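Local coordinates for protein tyrosine--tRNA ligase (Aeropyrum pernix, PDB 2CYA) that probably catalyses the ATP-dependent attachment of tyrosine to its cognate tRNA, in two steps by way of a tyrosyl-adenylate intermediate, at residues Ala137-Val142 and Ser161-Pro166; Asp172-Asp177 and Arg195-Lys200; Pro275-Ala280 and Leu324-Ala329. All coordinates share one frame; numbering follows the deposited sequence.

Contact 1: residues Ala137-Val142 and Ser161-Pro166; sequences ASLARV and SKLIYP
Val-142 reaches Leu-163 because its CG1 branch stands anti to the backbone N (chi1 173°), while Leu-163 answers with a first torsion of -94°, well off a staggered value. Both belong to the class I synthetase catalytic domain, where the short helix 139-143 lies against the first turn of helix 161-175. The closest backbone pairing is Val-142 with Leu-163, their CA atoms 6.8 Å apart. Val-142 CG1 sits 3.9 Å from Leu-163 O and 4.2 Å from Leu-163 CG, so one valine methyl lies over both the branch point and the backbone carbonyl oxygen of Leu-163. Another branch of the same leucine, CD2, approaches Leu-139 CG at 4.1 Å, the two leucines crossing at a slant. No hydrogen bond spans the segments; the side chains meet through carbon alone, and all three touching residues are buried. Leu-163 also packs on Leu-163 of the second subunit, which places the contact at the dimer interface. Tyr-165, on the same helix, is predicted to bind L-tyrosine, and its hydroxyl is hydrogen-bonded to Glu-43. The short helix is fixed at its start by an N-cap: Arg-141 N donates to Ser-138 OG at 2.7 Å, nearly straight at 168°.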
ATOM      1  N   ALA A 137       4.932 -11.904  -0.581  1.00 49.95           N
ATOM      2  CA  ALA A 137       3.898 -12.508  -1.399  1.00 49.97           C
ATOM      3  C   ALA A 137       3.935 -11.960  -2.815  1.00 51.47           C
ATOM      4  O   ALA A 137       3.738 -10.761  -3.043  1.00 50.93           O
ATOM      5  CB  ALA A 137       2.534 -12.268  -0.786  1.00 49.49           C
ATOM      6  N   SER A 138       4.176 -12.857  -3.766  1.00 51.89           N
ATOM      7  CA  SER A 138       4.254 -12.494  -5.175  1.00 52.13           C
ATOM      8  C   SER A 138       2.966 -11.846  -5.659  1.00 51.52           C
ATOM      9  O   SER A 138       1.921 -11.974  -5.025  1.00 50.80           O
ATOM     10  CB  SER A 138       4.554 -13.741  -6.020  1.00 51.91           C
ATOM     11  OG  SER A 138       3.431 -14.604  -6.081  1.00 52.55           O
ATOM     12  N   LEU A 139       3.045 -11.140  -6.781  1.00 52.11           N
ATOM     13  CA  LEU A 139       1.865 -10.496  -7.337  1.00 53.83           C
ATOM     14  C   LEU A 139       0.894 -11.612  -7.711  1.00 54.36           C
ATOM     15  O   LEU A 139      -0.325 -11.413  -7.745  1.00 53.07           O
ATOM     16  CB  LEU A 139       2.238  -9.675  -8.579  1.00 55.28           C
ATOM     17  CG  LEU A 139       1.127  -8.865  -9.267  1.00 57.82           C
ATOM     18  CD1 LEU A 139       1.738  -7.826 -10.207  1.00 59.01           C
ATOM     19  CD2 LEU A 139       0.214  -9.792 -10.047  1.00 59.27           C
ATOM     20  N   ALA A 140       1.449 -12.789  -7.996  1.00 54.41           N
ATOM     21  CA  ALA A 140       0.635 -13.944  -8.357  1.00 55.34           C
ATOM     22  C   ALA A 140      -0.058 -14.456  -7.095  1.00 54.29           C
ATOM     23  O   ALA A 140      -1.280 -14.624  -7.076  1.00 54.40           O
ATOM     24  CB  ALA A 140       1.507 -15.046  -8.974  1.00 55.78           C
ATOM     25  N   ARG A 141       0.718 -14.693  -6.041  1.00 53.12           N
ATOM     26  CA  ARG A 141       0.137 -15.176  -4.791  1.00 53.01           C
ATOM     27  C   ARG A 141      -0.978 -14.228  -4.354  1.00 52.83           C
ATOM     28  O   ARG A 141      -2.074 -14.666  -4.012  1.00 52.77           O
ATOM     29  CB  ARG A 141       1.203 -15.279  -3.692  1.00 50.94           C
ATOM     30  CG  ARG A 141       0.648 -15.743  -2.341  1.00 48.21           C
ATOM     31  CD  ARG A 141       0.130 -17.175  -2.424  1.00 44.65           C
ATOM     32  NE  ARG A 141      -0.679 -17.574  -1.269  1.00 41.72           N
ATOM     33  CZ  ARG A 141      -1.963 -17.259  -1.106  1.00 38.46           C
ATOM     34  NH1 ARG A 141      -2.594 -16.527  -2.016  1.00 36.14           N
ATOM     35  NH2 ARG A 141      -2.631 -17.717  -0.056  1.00 35.94           N
ATOM     36  N   VAL A 142      -0.700 -12.927  -4.393  1.00 53.60           N
ATOM     37  CA  VAL A 142      -1.681 -11.918  -4.005  1.00 53.99           C
ATOM     38  C   VAL A 142      -2.841 -11.863  -4.980  1.00 55.33           C
ATOM     39  O   VAL A 142      -3.967 -11.563  -4.603  1.00 55.77           O
ATOM     40  CB  VAL A 142      -1.054 -10.500  -3.934  1.00 52.82           C
ATOM     41  CG1 VAL A 142      -2.144  -9.458  -3.700  1.00 52.01           C
ATOM     42  CG2 VAL A 142      -0.019 -10.440  -2.817  1.00 51.55           C
ATOM     43  N   SER A 161      -5.560  -0.599  -6.322  1.00 43.43           N
ATOM     44  CA  SER A 161      -6.084  -0.594  -4.966  1.00 43.54           C
ATOM     45  C   SER A 161      -6.657  -1.966  -4.586  1.00 43.25           C
ATOM     46  O   SER A 161      -6.769  -2.292  -3.404  1.00 43.66           O
ATOM     47  CB  SER A 161      -7.146   0.496  -4.824  1.00 44.46           C
ATOM     48  OG  SER A 161      -8.282   0.194  -5.607  1.00 45.18           O
ATOM     49  N   LYS A 162      -6.989  -2.779  -5.587  1.00 41.98           N
ATOM     50  CA  LYS A 162      -7.545  -4.109  -5.346  1.00 41.18           C
ATOM     51  C   LYS A 162      -6.493  -5.068  -4.826  1.00 40.02           C
ATOM     52  O   LYS A 162      -6.822  -6.067  -4.190  1.00 38.30           O
ATOM     53  CB  LYS A 162      -8.160  -4.700  -6.623  1.00 42.50           C
ATOM     54  CG  LYS A 162      -9.259  -3.865  -7.252  1.00 43.68           C
ATOM     55  CD  LYS A 162     -10.479  -3.768  -6.362  1.00 49.10           C
ATOM     56  CE  LYS A 162     -11.622  -3.056  -7.075  1.00 49.63           C
ATOM     57  NZ  LYS A 162     -12.876  -3.137  -6.285  1.00 52.43           N
ATOM     58  N   LEU A 163      -5.227  -4.787  -5.117  1.00 39.05           N
ATOM     59  CA  LEU A 163      -4.148  -5.637  -4.632  1.00 37.32           C
ATOM     60  C   LEU A 163      -3.775  -5.210  -3.219  1.00 35.12           C
ATOM     61  O   LEU A 163      -3.318  -6.017  -2.416  1.00 36.08           O
ATOM     62  CB  LEU A 163      -2.915  -5.542  -5.536  1.00 41.89           C
ATOM     63  CG  LEU A 163      -2.800  -6.600  -6.644  1.00 44.79           C
ATOM     64  CD1 LEU A 163      -3.978  -6.490  -7.615  1.00 45.02           C
ATOM     65  CD2 LEU A 163      -1.480  -6.408  -7.371  1.00 47.34           C
ATOM     66  N   ILE A 164      -3.972  -3.939  -2.910  1.00 32.22           N
ATOM     67  CA  ILE A 164      -3.656  -3.445  -1.576  1.00 31.74           C
ATOM     68  C   ILE A 164      -4.665  -3.955  -0.535  1.00 30.42           C
ATOM     69  O   ILE A 164      -4.298  -4.222   0.608  1.00 29.76           O
ATOM     70  CB  ILE A 164      -3.624  -1.897  -1.569  1.00 31.46           C
ATOM     71  CG1 ILE A 164      -2.417  -1.408  -2.377  1.00 34.82           C
ATOM     72  CG2 ILE A 164      -3.493  -1.365  -0.166  1.00 31.74           C
ATOM     73  CD1 ILE A 164      -2.260   0.114  -2.370  1.00 37.04           C
ATOM     74  N   TYR A 165      -5.920  -4.109  -0.957  1.00 29.53           N
ATOM     75  CA  TYR A 165      -7.016  -4.557  -0.088  1.00 29.63           C
ATOM     76  C   TYR A 165      -6.588  -5.757   0.760  1.00 27.97           C
ATOM     77  O   TYR A 165      -6.500  -5.660   1.972  1.00 28.52           O
ATOM     78  CB  TYR A 165      -8.250  -4.884  -0.955  1.00 30.98           C
ATOM     79  CG  TYR A 165      -9.520  -5.196  -0.203  1.00 32.85           C
ATOM     80  CD1 TYR A 165     -10.569  -4.291  -0.171  1.00 33.66           C
ATOM     81  CD2 TYR A 165      -9.681  -6.418   0.467  1.00 34.89           C
ATOM     82  CE1 TYR A 165     -11.762  -4.588   0.506  1.00 36.37           C
ATOM     83  CE2 TYR A 165     -10.858  -6.723   1.148  1.00 35.67           C
ATOM     84  CZ  TYR A 165     -11.895  -5.805   1.163  1.00 36.51           C
ATOM     85  OH  TYR A 165     -13.060  -6.100   1.845  1.00 35.64           O
ATOM     86  N   PRO A 166      -6.273  -6.895   0.122  1.00 29.34           N
ATOM     87  CA  PRO A 166      -5.842  -8.131   0.806  1.00 26.35           C
ATOM     88  C   PRO A 166      -4.621  -7.909   1.701  1.00 26.96           C
ATOM     89  O   PRO A 166      -4.508  -8.486   2.792  1.00 28.49           O
ATOM     90  CB  PRO A 166      -5.499  -9.070  -0.350  1.00 28.35           C
ATOM     91  CG  PRO A 166      -6.278  -8.530  -1.504  1.00 28.01           C
ATOM     92  CD  PRO A 166      -6.227  -7.053  -1.344  1.00 27.02           C
TER

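Contact 2: residues Asp172-Asp177 and Arg195-Lys200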
ATOM      1  N   ASP A 172      -4.204  -6.231   9.054  1.00 20.36           N
ATOM      2  CA  ASP A 172      -5.138  -5.925  10.134  1.00 22.07           C
ATOM      3  C   ASP A 172      -5.047  -7.048  11.170  1.00 22.19           C
ATOM      4  O   ASP A 172      -4.991  -6.794  12.375  1.00 20.75           O
ATOM      5  CB  ASP A 172      -6.591  -5.876   9.632  1.00 18.13           C
ATOM      6  CG  ASP A 172      -6.878  -4.698   8.723  1.00 21.74           C
ATOM      7  OD1 ASP A 172      -6.137  -3.697   8.762  1.00 20.60           O
ATOM      8  OD2 ASP A 172      -7.874  -4.763   7.978  1.00 22.75           O
ATOM      9  N   ILE A 173      -5.064  -8.288  10.676  1.00 21.77           N
ATOM     10  CA  ILE A 173      -4.986  -9.482  11.519  1.00 22.19           C
ATOM     11  C   ILE A 173      -3.669  -9.504  12.290  1.00 24.43           C
ATOM     12  O   ILE A 173      -3.667  -9.690  13.501  1.00 24.20           O
ATOM     13  CB  ILE A 173      -5.118 -10.785  10.650  1.00 21.98           C
ATOM     14  CG1 ILE A 173      -6.549 -10.889  10.105  1.00 21.16           C
ATOM     15  CG2 ILE A 173      -4.754 -12.036  11.463  1.00 21.57           C
ATOM     16  CD1 ILE A 173      -6.703 -11.902   8.975  1.00 17.34           C
ATOM     17  N   PHE A 174      -2.545  -9.298  11.606  1.00 25.36           N
ATOM     18  CA  PHE A 174      -1.263  -9.327  12.315  1.00 26.19           C
ATOM     19  C   PHE A 174      -1.121  -8.137  13.271  1.00 26.97           C
ATOM     20  O   PHE A 174      -0.687  -8.296  14.420  1.00 25.09           O
ATOM     21  CB  PHE A 174      -0.068  -9.331  11.341  1.00 26.75           C
ATOM     22  CG  PHE A 174      -0.017 -10.532  10.406  1.00 27.54           C
ATOM     23  CD1 PHE A 174      -0.498 -11.781  10.803  1.00 26.10           C
ATOM     24  CD2 PHE A 174       0.591 -10.416   9.150  1.00 27.18           C
ATOM     25  CE1 PHE A 174      -0.375 -12.892   9.972  1.00 28.07           C
ATOM     26  CE2 PHE A 174       0.723 -11.524   8.300  1.00 25.11           C
ATOM     27  CZ  PHE A 174       0.242 -12.764   8.704  1.00 28.20           C
ATOM     28  N   TYR A 175      -1.487  -6.947  12.806  1.00 25.47           N
ATOM     29  CA  TYR A 175      -1.373  -5.757  13.642  1.00 26.35           C
ATOM     30  C   TYR A 175      -2.139  -5.924  14.957  1.00 27.27           C
ATOM     31  O   TYR A 175      -1.656  -5.517  16.012  1.00 28.63           O
ATOM     32  CB  TYR A 175      -1.903  -4.531  12.904  1.00 26.97           C
ATOM     33  CG  TYR A 175      -1.758  -3.242  13.683  1.00 28.67           C
ATOM     34  CD1 TYR A 175      -0.563  -2.512  13.655  1.00 30.45           C
ATOM     35  CD2 TYR A 175      -2.824  -2.736  14.433  1.00 29.85           C
ATOM     36  CE1 TYR A 175      -0.442  -1.297  14.356  1.00 31.12           C
ATOM     37  CE2 TYR A 175      -2.711  -1.534  15.134  1.00 30.35           C
ATOM     38  CZ  TYR A 175      -1.519  -0.820  15.091  1.00 30.59           C
ATOM     39  OH  TYR A 175      -1.412   0.363  15.794  1.00 33.46           O
ATOM     40  N   MET A 176      -3.332  -6.515  14.898  1.00 28.05           N
ATOM     41  CA  MET A 176      -4.137  -6.729  16.108  1.00 27.76           C
ATOM     42  C   MET A 176      -3.710  -7.955  16.904  1.00 29.13           C
ATOM     43  O   MET A 176      -4.373  -8.350  17.869  1.00 30.27           O
ATOM     44  CB  MET A 176      -5.616  -6.801  15.755  1.00 28.54           C
ATOM     45  CG  MET A 176      -6.152  -5.461  15.262  1.00 31.26           C
ATOM     46  SD  MET A 176      -7.915  -5.456  14.947  1.00 37.47           S
ATOM     47  CE  MET A 176      -7.894  -5.812  13.289  1.00 34.28           C
ATOM     48  N   ASP A 177      -2.600  -8.561  16.487  1.00 28.28           N
ATOM     49  CA  ASP A 177      -2.032  -9.694  17.202  1.00 29.80           C
ATOM     50  C   ASP A 177      -3.059 -10.784  17.462  1.00 28.53           C
ATOM     51  O   ASP A 177      -3.208 -11.252  18.587  1.00 28.00           O
ATOM     52  CB  ASP A 177      -1.467  -9.182  18.533  1.00 33.75           C
ATOM     53  CG  ASP A 177      -0.521 -10.179  19.188  1.00 38.08           C
ATOM     54  OD1 ASP A 177       0.319 -10.753  18.459  1.00 40.77           O
ATOM     55  OD2 ASP A 177      -0.613 -10.367  20.419  1.00 40.15           O
ATOM     56  N   ARG A 195      -2.398 -16.883   6.580  1.00 25.16           N
ATOM     57  CA  ARG A 195      -1.816 -18.111   7.131  1.00 27.16           C
ATOM     58  C   ARG A 195      -0.545 -18.502   6.393  1.00 27.82           C
ATOM     59  O   ARG A 195       0.403 -18.991   7.002  1.00 27.06           O
ATOM     60  CB  ARG A 195      -2.823 -19.270   7.051  1.00 26.73           C
ATOM     61  CG  ARG A 195      -3.990 -19.152   8.031  1.00 27.17           C
ATOM     62  CD  ARG A 195      -5.026 -20.248   7.781  1.00 27.09           C
ATOM     63  NE  ARG A 195      -4.461 -21.598   7.863  1.00 25.50           N
ATOM     64  CZ  ARG A 195      -4.157 -22.223   8.995  1.00 26.27           C
ATOM     65  NH1 ARG A 195      -4.355 -21.635  10.180  1.00 23.36           N
ATOM     66  NH2 ARG A 195      -3.645 -23.443   8.942  1.00 24.85           N
ATOM     67  N   ASP A 196      -0.527 -18.291   5.081  1.00 29.22           N
ATOM     68  CA  ASP A 196       0.644 -18.658   4.280  1.00 32.63           C
ATOM     69  C   ASP A 196       1.824 -17.740   4.506  1.00 33.99           C
ATOM     70  O   ASP A 196       2.949 -18.089   4.186  1.00 37.09           O
ATOM     71  CB  ASP A 196       0.328 -18.612   2.787  1.00 35.53           C
ATOM     72  CG  ASP A 196      -0.353 -19.861   2.299  1.00 38.47           C
ATOM     73  OD1 ASP A 196      -0.381 -20.850   3.062  1.00 43.11           O
ATOM     74  OD2 ASP A 196      -0.850 -19.851   1.154  1.00 39.79           O
ATOM     75  N   VAL A 197       1.558 -16.568   5.068  1.00 32.77           N
ATOM     76  CA  VAL A 197       2.581 -15.565   5.271  1.00 31.51           C
ATOM     77  C   VAL A 197       3.045 -15.354   6.703  1.00 29.98           C
ATOM     78  O   VAL A 197       4.174 -14.914   6.936  1.00 29.48           O
ATOM     79  CB  VAL A 197       2.057 -14.227   4.664  1.00 33.98           C
ATOM     80  CG1 VAL A 197       2.634 -13.028   5.380  1.00 36.13           C
ATOM     81  CG2 VAL A 197       2.385 -14.196   3.189  1.00 33.76           C
ATOM     82  N   ALA A 198       2.187 -15.685   7.658  1.00 28.66           N
ATOM     83  CA  ALA A 198       2.478 -15.481   9.076  1.00 29.10           C
ATOM     84  C   ALA A 198       3.858 -15.922   9.598  1.00 28.53           C
ATOM     85  O   ALA A 198       4.548 -15.147  10.258  1.00 26.17           O
ATOM     86  CB  ALA A 198       1.374 -16.132   9.919  1.00 28.49           C
ATOM     87  N   GLU A 199       4.253 -17.161   9.326  1.00 28.38           N
ATOM     88  CA  GLU A 199       5.542 -17.651   9.834  1.00 29.19           C
ATOM     89  C   GLU A 199       6.734 -16.921   9.196  1.00 28.46           C
ATOM     90  O   GLU A 199       7.710 -16.611   9.874  1.00 26.91           O
ATOM     91  CB  GLU A 199       5.630 -19.181   9.669  1.00 29.68           C
ATOM     92  CG  GLU A 199       4.653 -19.908  10.607  1.00 29.04           C
ATOM     93  CD  GLU A 199       4.608 -21.429  10.430  1.00 33.62           C
ATOM     94  OE1 GLU A 199       5.412 -21.990   9.647  1.00 33.53           O
ATOM     95  OE2 GLU A 199       3.758 -22.065  11.095  1.00 30.62           O
ATOM     96  N   LYS A 200       6.629 -16.602   7.917  1.00 28.91           N
ATOM     97  CA  LYS A 200       7.698 -15.866   7.241  1.00 32.50           C
ATOM     98  C   LYS A 200       7.966 -14.514   7.906  1.00 32.79           C
ATOM     99  O   LYS A 200       9.106 -14.067   7.954  1.00 35.59           O
ATOM    100  CB  LYS A 200       7.342 -15.643   5.774  1.00 32.00           C
ATOM    101  CG  LYS A 200       7.355 -16.917   4.978  1.00 34.86           C
ATOM    102  CD  LYS A 200       6.811 -16.696   3.580  1.00 38.81           C
ATOM    103  CE  LYS A 200       6.778 -18.007   2.833  1.00 41.12           C
ATOM    104  NZ  LYS A 200       6.151 -17.856   1.495  1.00 48.23           N
TER
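Phe-174 spans the gap to Val-197 and Ala-198 by itself. Its CB points at helix 188-198, and CG leaves it anti to the carbonyl carbon (chi1 -61°), which carries the ring outward between the two backbones. The touching begins at the outer carbons of the ring. CE1 lies 3.7 Å from Ala-198 CB, and CE2 meets Val-197 CG1 at 3.8 Å, the methyl lying at the ring edge near its plane. At the tip, Ala-198 CA lies 3.5 Å from Phe-174 CZ, oblique to the ring. Strand 180-184 runs between the two helices in sequence, and helix 188-198 links it to the parallel strand 207-211, a beta-alpha-beta crossover of the Rossmann-type catalytic fold. Just past Phe-174, helix 161-175 ends in a Schellman motif, with Asp-177 N bonded to Phe-174 O at 2.8 Å. With the ring cut back to an alanine here, Val-197 CG1 and Ala-198 would probably lose their partner across the gap, and a hole would open between the helices. Leu-129 and Val-133 of helix 124-135 also pack on the ring, as do Leu-201 and Arg-203.

Contact 3: residues Pro275-Ala280 and Leu324-Ala329; sequences PVLEIA and LDLKNA
Leu-326 and Val-276 give up the most surface here, about 64 and 62 Å², and the two side chains lie alongside each other, pointing opposite ways. With CB of Leu-326 directed at helix 275-284 and CG anti to the backbone N (chi1 -180°), CD2 becomes the leading methyl. That methyl has two partners: it lies 3.9 Å from Val-276 CG1 and 3.6 Å from Leu-277 CD2. Leu-277 does not aim its CB at the other helix, yet its CD2 methyl swings round to meet Leu-326, the two leucines crossing at about a right angle. Val-276 uses both of its branches, because CG1 faces Leu-326 while CG2 touches Lys-327 CD at 4.1 Å.

Lys-327, third in buried area, contributes only the aliphatic part of its chain to this pair of segments. A bend at chi2 (-93°) lays CD against Val-276, the two side chains crossing at about a right angle, and a second bend at chi4 turns the amino group to a hydrogen bond with Arg-262 O. A buried lysine is thus provided for: its methylenes pack on valine and its nitrogen has a backbone acceptor.

The axes of the two short segments approach to 10.4 Å and run 43° apart in the same general direction. Val-276 and Lys-327 have the nearest CA atoms, at 6.9 Å. No hydrogen bond crosses the interface. The pair belongs to the helical region that follows the KMSKS motif, consistent with the C-terminal helical domain of tyrosyl-tRNA synthetases. Tyr-316 of helix 309-317 packs on both Leu-277 and Leu-326, Ile-261 of helix 254-262 packs on Lys-327, and Val-330, one turn beyond Leu-326 on helix 323-346, covers Val-276.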
ATOM      1  N   PRO A 275     -32.495 -20.364   0.115  1.00 42.44           N
ATOM      2  CA  PRO A 275     -32.294 -19.271   1.082  1.00 41.81           C
ATOM      3  C   PRO A 275     -33.279 -19.305   2.254  1.00 40.03           C
ATOM      4  O   PRO A 275     -32.940 -18.921   3.376  1.00 39.38           O
ATOM      5  CB  PRO A 275     -32.481 -18.004   0.243  1.00 42.29           C
ATOM      6  CG  PRO A 275     -32.346 -18.479  -1.191  1.00 44.87           C
ATOM      7  CD  PRO A 275     -32.986 -19.837  -1.166  1.00 43.37           C
ATOM      8  N   VAL A 276     -34.498 -19.761   1.984  1.00 37.67           N
ATOM      9  CA  VAL A 276     -35.522 -19.840   3.010  1.00 37.16           C
ATOM     10  C   VAL A 276     -35.089 -20.819   4.084  1.00 37.07           C
ATOM     11  O   VAL A 276     -35.258 -20.564   5.279  1.00 35.80           O
ATOM     12  CB  VAL A 276     -36.880 -20.274   2.415  1.00 37.77           C
ATOM     13  CG1 VAL A 276     -37.945 -20.279   3.505  1.00 34.32           C
ATOM     14  CG2 VAL A 276     -37.273 -19.313   1.289  1.00 35.94           C
ATOM     15  N   LEU A 277     -34.522 -21.939   3.661  1.00 37.14           N
ATOM     16  CA  LEU A 277     -34.043 -22.930   4.614  1.00 38.47           C
ATOM     17  C   LEU A 277     -32.785 -22.407   5.332  1.00 36.20           C
ATOM     18  O   LEU A 277     -32.626 -22.614   6.530  1.00 37.08           O
ATOM     19  CB  LEU A 277     -33.747 -24.260   3.902  1.00 40.23           C
ATOM     20  CG  LEU A 277     -34.958 -25.169   3.678  1.00 42.75           C
ATOM     21  CD1 LEU A 277     -34.514 -26.503   3.082  1.00 44.38           C
ATOM     22  CD2 LEU A 277     -35.644 -25.418   5.021  1.00 45.30           C
ATOM     23  N   GLU A 278     -31.906 -21.728   4.603  1.00 33.79           N
ATOM     24  CA  GLU A 278     -30.693 -21.172   5.201  1.00 34.96           C
ATOM     25  C   GLU A 278     -31.077 -20.197   6.308  1.00 33.61           C
ATOM     26  O   GLU A 278     -30.472 -20.195   7.372  1.00 33.78           O
ATOM     27  CB  GLU A 278     -29.859 -20.426   4.156  1.00 36.58           C
ATOM     28  CG  GLU A 278     -29.366 -21.300   3.017  1.00 39.89           C
ATOM     29  CD  GLU A 278     -28.570 -20.522   1.984  1.00 40.63           C
ATOM     30  OE1 GLU A 278     -28.889 -19.339   1.728  1.00 40.52           O
ATOM     31  OE2 GLU A 278     -27.628 -21.102   1.416  1.00 44.50           O
ATOM     32  N   ILE A 279     -32.077 -19.357   6.051  1.00 31.31           N
ATOM     33  CA  ILE A 279     -32.515 -18.405   7.065  1.00 29.21           C
ATOM     34  C   ILE A 279     -32.995 -19.176   8.297  1.00 29.12           C
ATOM     35  O   ILE A 279     -32.655 -18.831   9.436  1.00 28.54           O
ATOM     36  CB  ILE A 279     -33.653 -17.524   6.535  1.00 26.71           C
ATOM     37  CG1 ILE A 279     -33.095 -16.552   5.495  1.00 26.26           C
ATOM     38  CG2 ILE A 279     -34.384 -16.839   7.703  1.00 27.23           C
ATOM     39  CD1 ILE A 279     -34.133 -15.756   4.761  1.00 27.20           C
ATOM     40  N   ALA A 280     -33.771 -20.230   8.072  1.00 28.40           N
ATOM     41  CA  ALA A 280     -34.285 -21.025   9.191  1.00 30.50           C
ATOM     42  C   ALA A 280     -33.137 -21.632   9.977  1.00 30.42           C
ATOM     43  O   ALA A 280     -33.092 -21.559  11.204  1.00 32.28           O
ATOM     44  CB  ALA A 280     -35.199 -22.135   8.683  1.00 31.06           C
ATOM     45  N   LEU A 324     -44.742 -23.117   0.495  1.00 56.06           N
ATOM     46  CA  LEU A 324     -45.566 -22.009   0.939  1.00 54.18           C
ATOM     47  C   LEU A 324     -45.787 -22.033   2.449  1.00 52.04           C
ATOM     48  O   LEU A 324     -45.879 -20.984   3.086  1.00 51.99           O
ATOM     49  CB  LEU A 324     -46.903 -22.026   0.196  1.00 56.72           C
ATOM     50  CG  LEU A 324     -47.728 -20.739   0.296  1.00 58.15           C
ATOM     51  CD1 LEU A 324     -46.847 -19.523   0.019  1.00 60.12           C
ATOM     52  CD2 LEU A 324     -48.869 -20.795  -0.701  1.00 59.07           C
ATOM     53  N   ASP A 325     -45.870 -23.225   3.031  1.00 49.55           N
ATOM     54  CA  ASP A 325     -46.067 -23.318   4.474  1.00 49.13           C
ATOM     55  C   ASP A 325     -44.789 -22.943   5.222  1.00 46.89           C
ATOM     56  O   ASP A 325     -44.843 -22.374   6.314  1.00 45.08           O
ATOM     57  CB  ASP A 325     -46.501 -24.730   4.879  1.00 50.51           C
ATOM     58  CG  ASP A 325     -47.977 -24.991   4.609  1.00 52.90           C
ATOM     59  OD1 ASP A 325     -48.817 -24.128   4.981  1.00 51.92           O
ATOM     60  OD2 ASP A 325     -48.287 -26.064   4.039  1.00 50.39           O
ATOM     61  N   LEU A 326     -43.644 -23.284   4.634  1.00 44.46           N
ATOM     62  CA  LEU A 326     -42.358 -22.963   5.237  1.00 44.74           C
ATOM     63  C   LEU A 326     -42.187 -21.443   5.156  1.00 43.35           C
ATOM     64  O   LEU A 326     -41.842 -20.798   6.144  1.00 41.88           O
ATOM     65  CB  LEU A 326     -41.221 -23.678   4.487  1.00 45.09           C
ATOM     66  CG  LEU A 326     -39.792 -23.447   5.000  1.00 43.68           C
ATOM     67  CD1 LEU A 326     -39.599 -24.107   6.365  1.00 44.02           C
ATOM     68  CD2 LEU A 326     -38.807 -24.022   4.006  1.00 43.13           C
ATOM     69  N   LYS A 327     -42.462 -20.883   3.977  1.00 42.39           N
ATOM     70  CA  LYS A 327     -42.362 -19.441   3.747  1.00 43.01           C
ATOM     71  C   LYS A 327     -43.082 -18.624   4.826  1.00 43.54           C
ATOM     72  O   LYS A 327     -42.478 -17.766   5.469  1.00 42.10           O
ATOM     73  CB  LYS A 327     -42.971 -19.070   2.397  1.00 43.22           C
ATOM     74  CG  LYS A 327     -42.286 -19.647   1.177  1.00 44.63           C
ATOM     75  CD  LYS A 327     -41.253 -18.707   0.631  1.00 45.64           C
ATOM     76  CE  LYS A 327     -40.944 -19.012  -0.831  1.00 47.43           C
ATOM     77  NZ  LYS A 327     -42.112 -18.804  -1.735  1.00 46.99           N
ATOM     78  N   ASN A 328     -44.376 -18.880   5.001  1.00 43.48           N
ATOM     79  CA  ASN A 328     -45.169 -18.155   5.985  1.00 44.55           C
ATOM     80  C   ASN A 328     -44.598 -18.250   7.372  1.00 42.74           C
ATOM     81  O   ASN A 328     -44.504 -17.245   8.072  1.00 43.15           O
ATOM     82  CB  ASN A 328     -46.615 -18.672   6.027  1.00 47.17           C
ATOM     83  CG  ASN A 328     -47.488 -18.043   4.971  1.00 50.13           C
ATOM     84  OD1 ASN A 328     -48.654 -18.403   4.829  1.00 53.68           O
ATOM     85  ND2 ASN A 328     -46.932 -17.098   4.220  1.00 52.33           N
ATOM     86  N   ALA A 329     -44.242 -19.467   7.773  1.00 41.00           N
ATOM     87  CA  ALA A 329     -43.704 -19.703   9.107  1.00 40.00           C
ATOM     88  C   ALA A 329     -42.362 -19.014   9.310  1.00 38.07           C
ATOM     89  O   ALA A 329     -42.085 -18.493  10.390  1.00 38.41           O
ATOM     90  CB  ALA A 329     -43.561 -21.209   9.362  1.00 39.41           C
TER

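All three contacts are buried and held by carbon contacts rather than hydrogen bonds between their segments, but they lie in different parts of the fold. Contacts 1 and 2 share helix 161-175, using its start and its end, and their centres are about 15 Å apart; they are also tied directly by a salt bridge, Arg-141 NH2 to Asp-196 OD2 at 3.0 Å. Contact 1 reaches the second subunit, whereas the segments of contacts 2 and 3 touch no other chain. Contact 3 lies across the chain's centre, about 40 Å from either in centre-to-centre distance. Aliphatic branches make contact 1, an aromatic ring dominates contact 2, and contact 3 adds a lysine chain to its methyls.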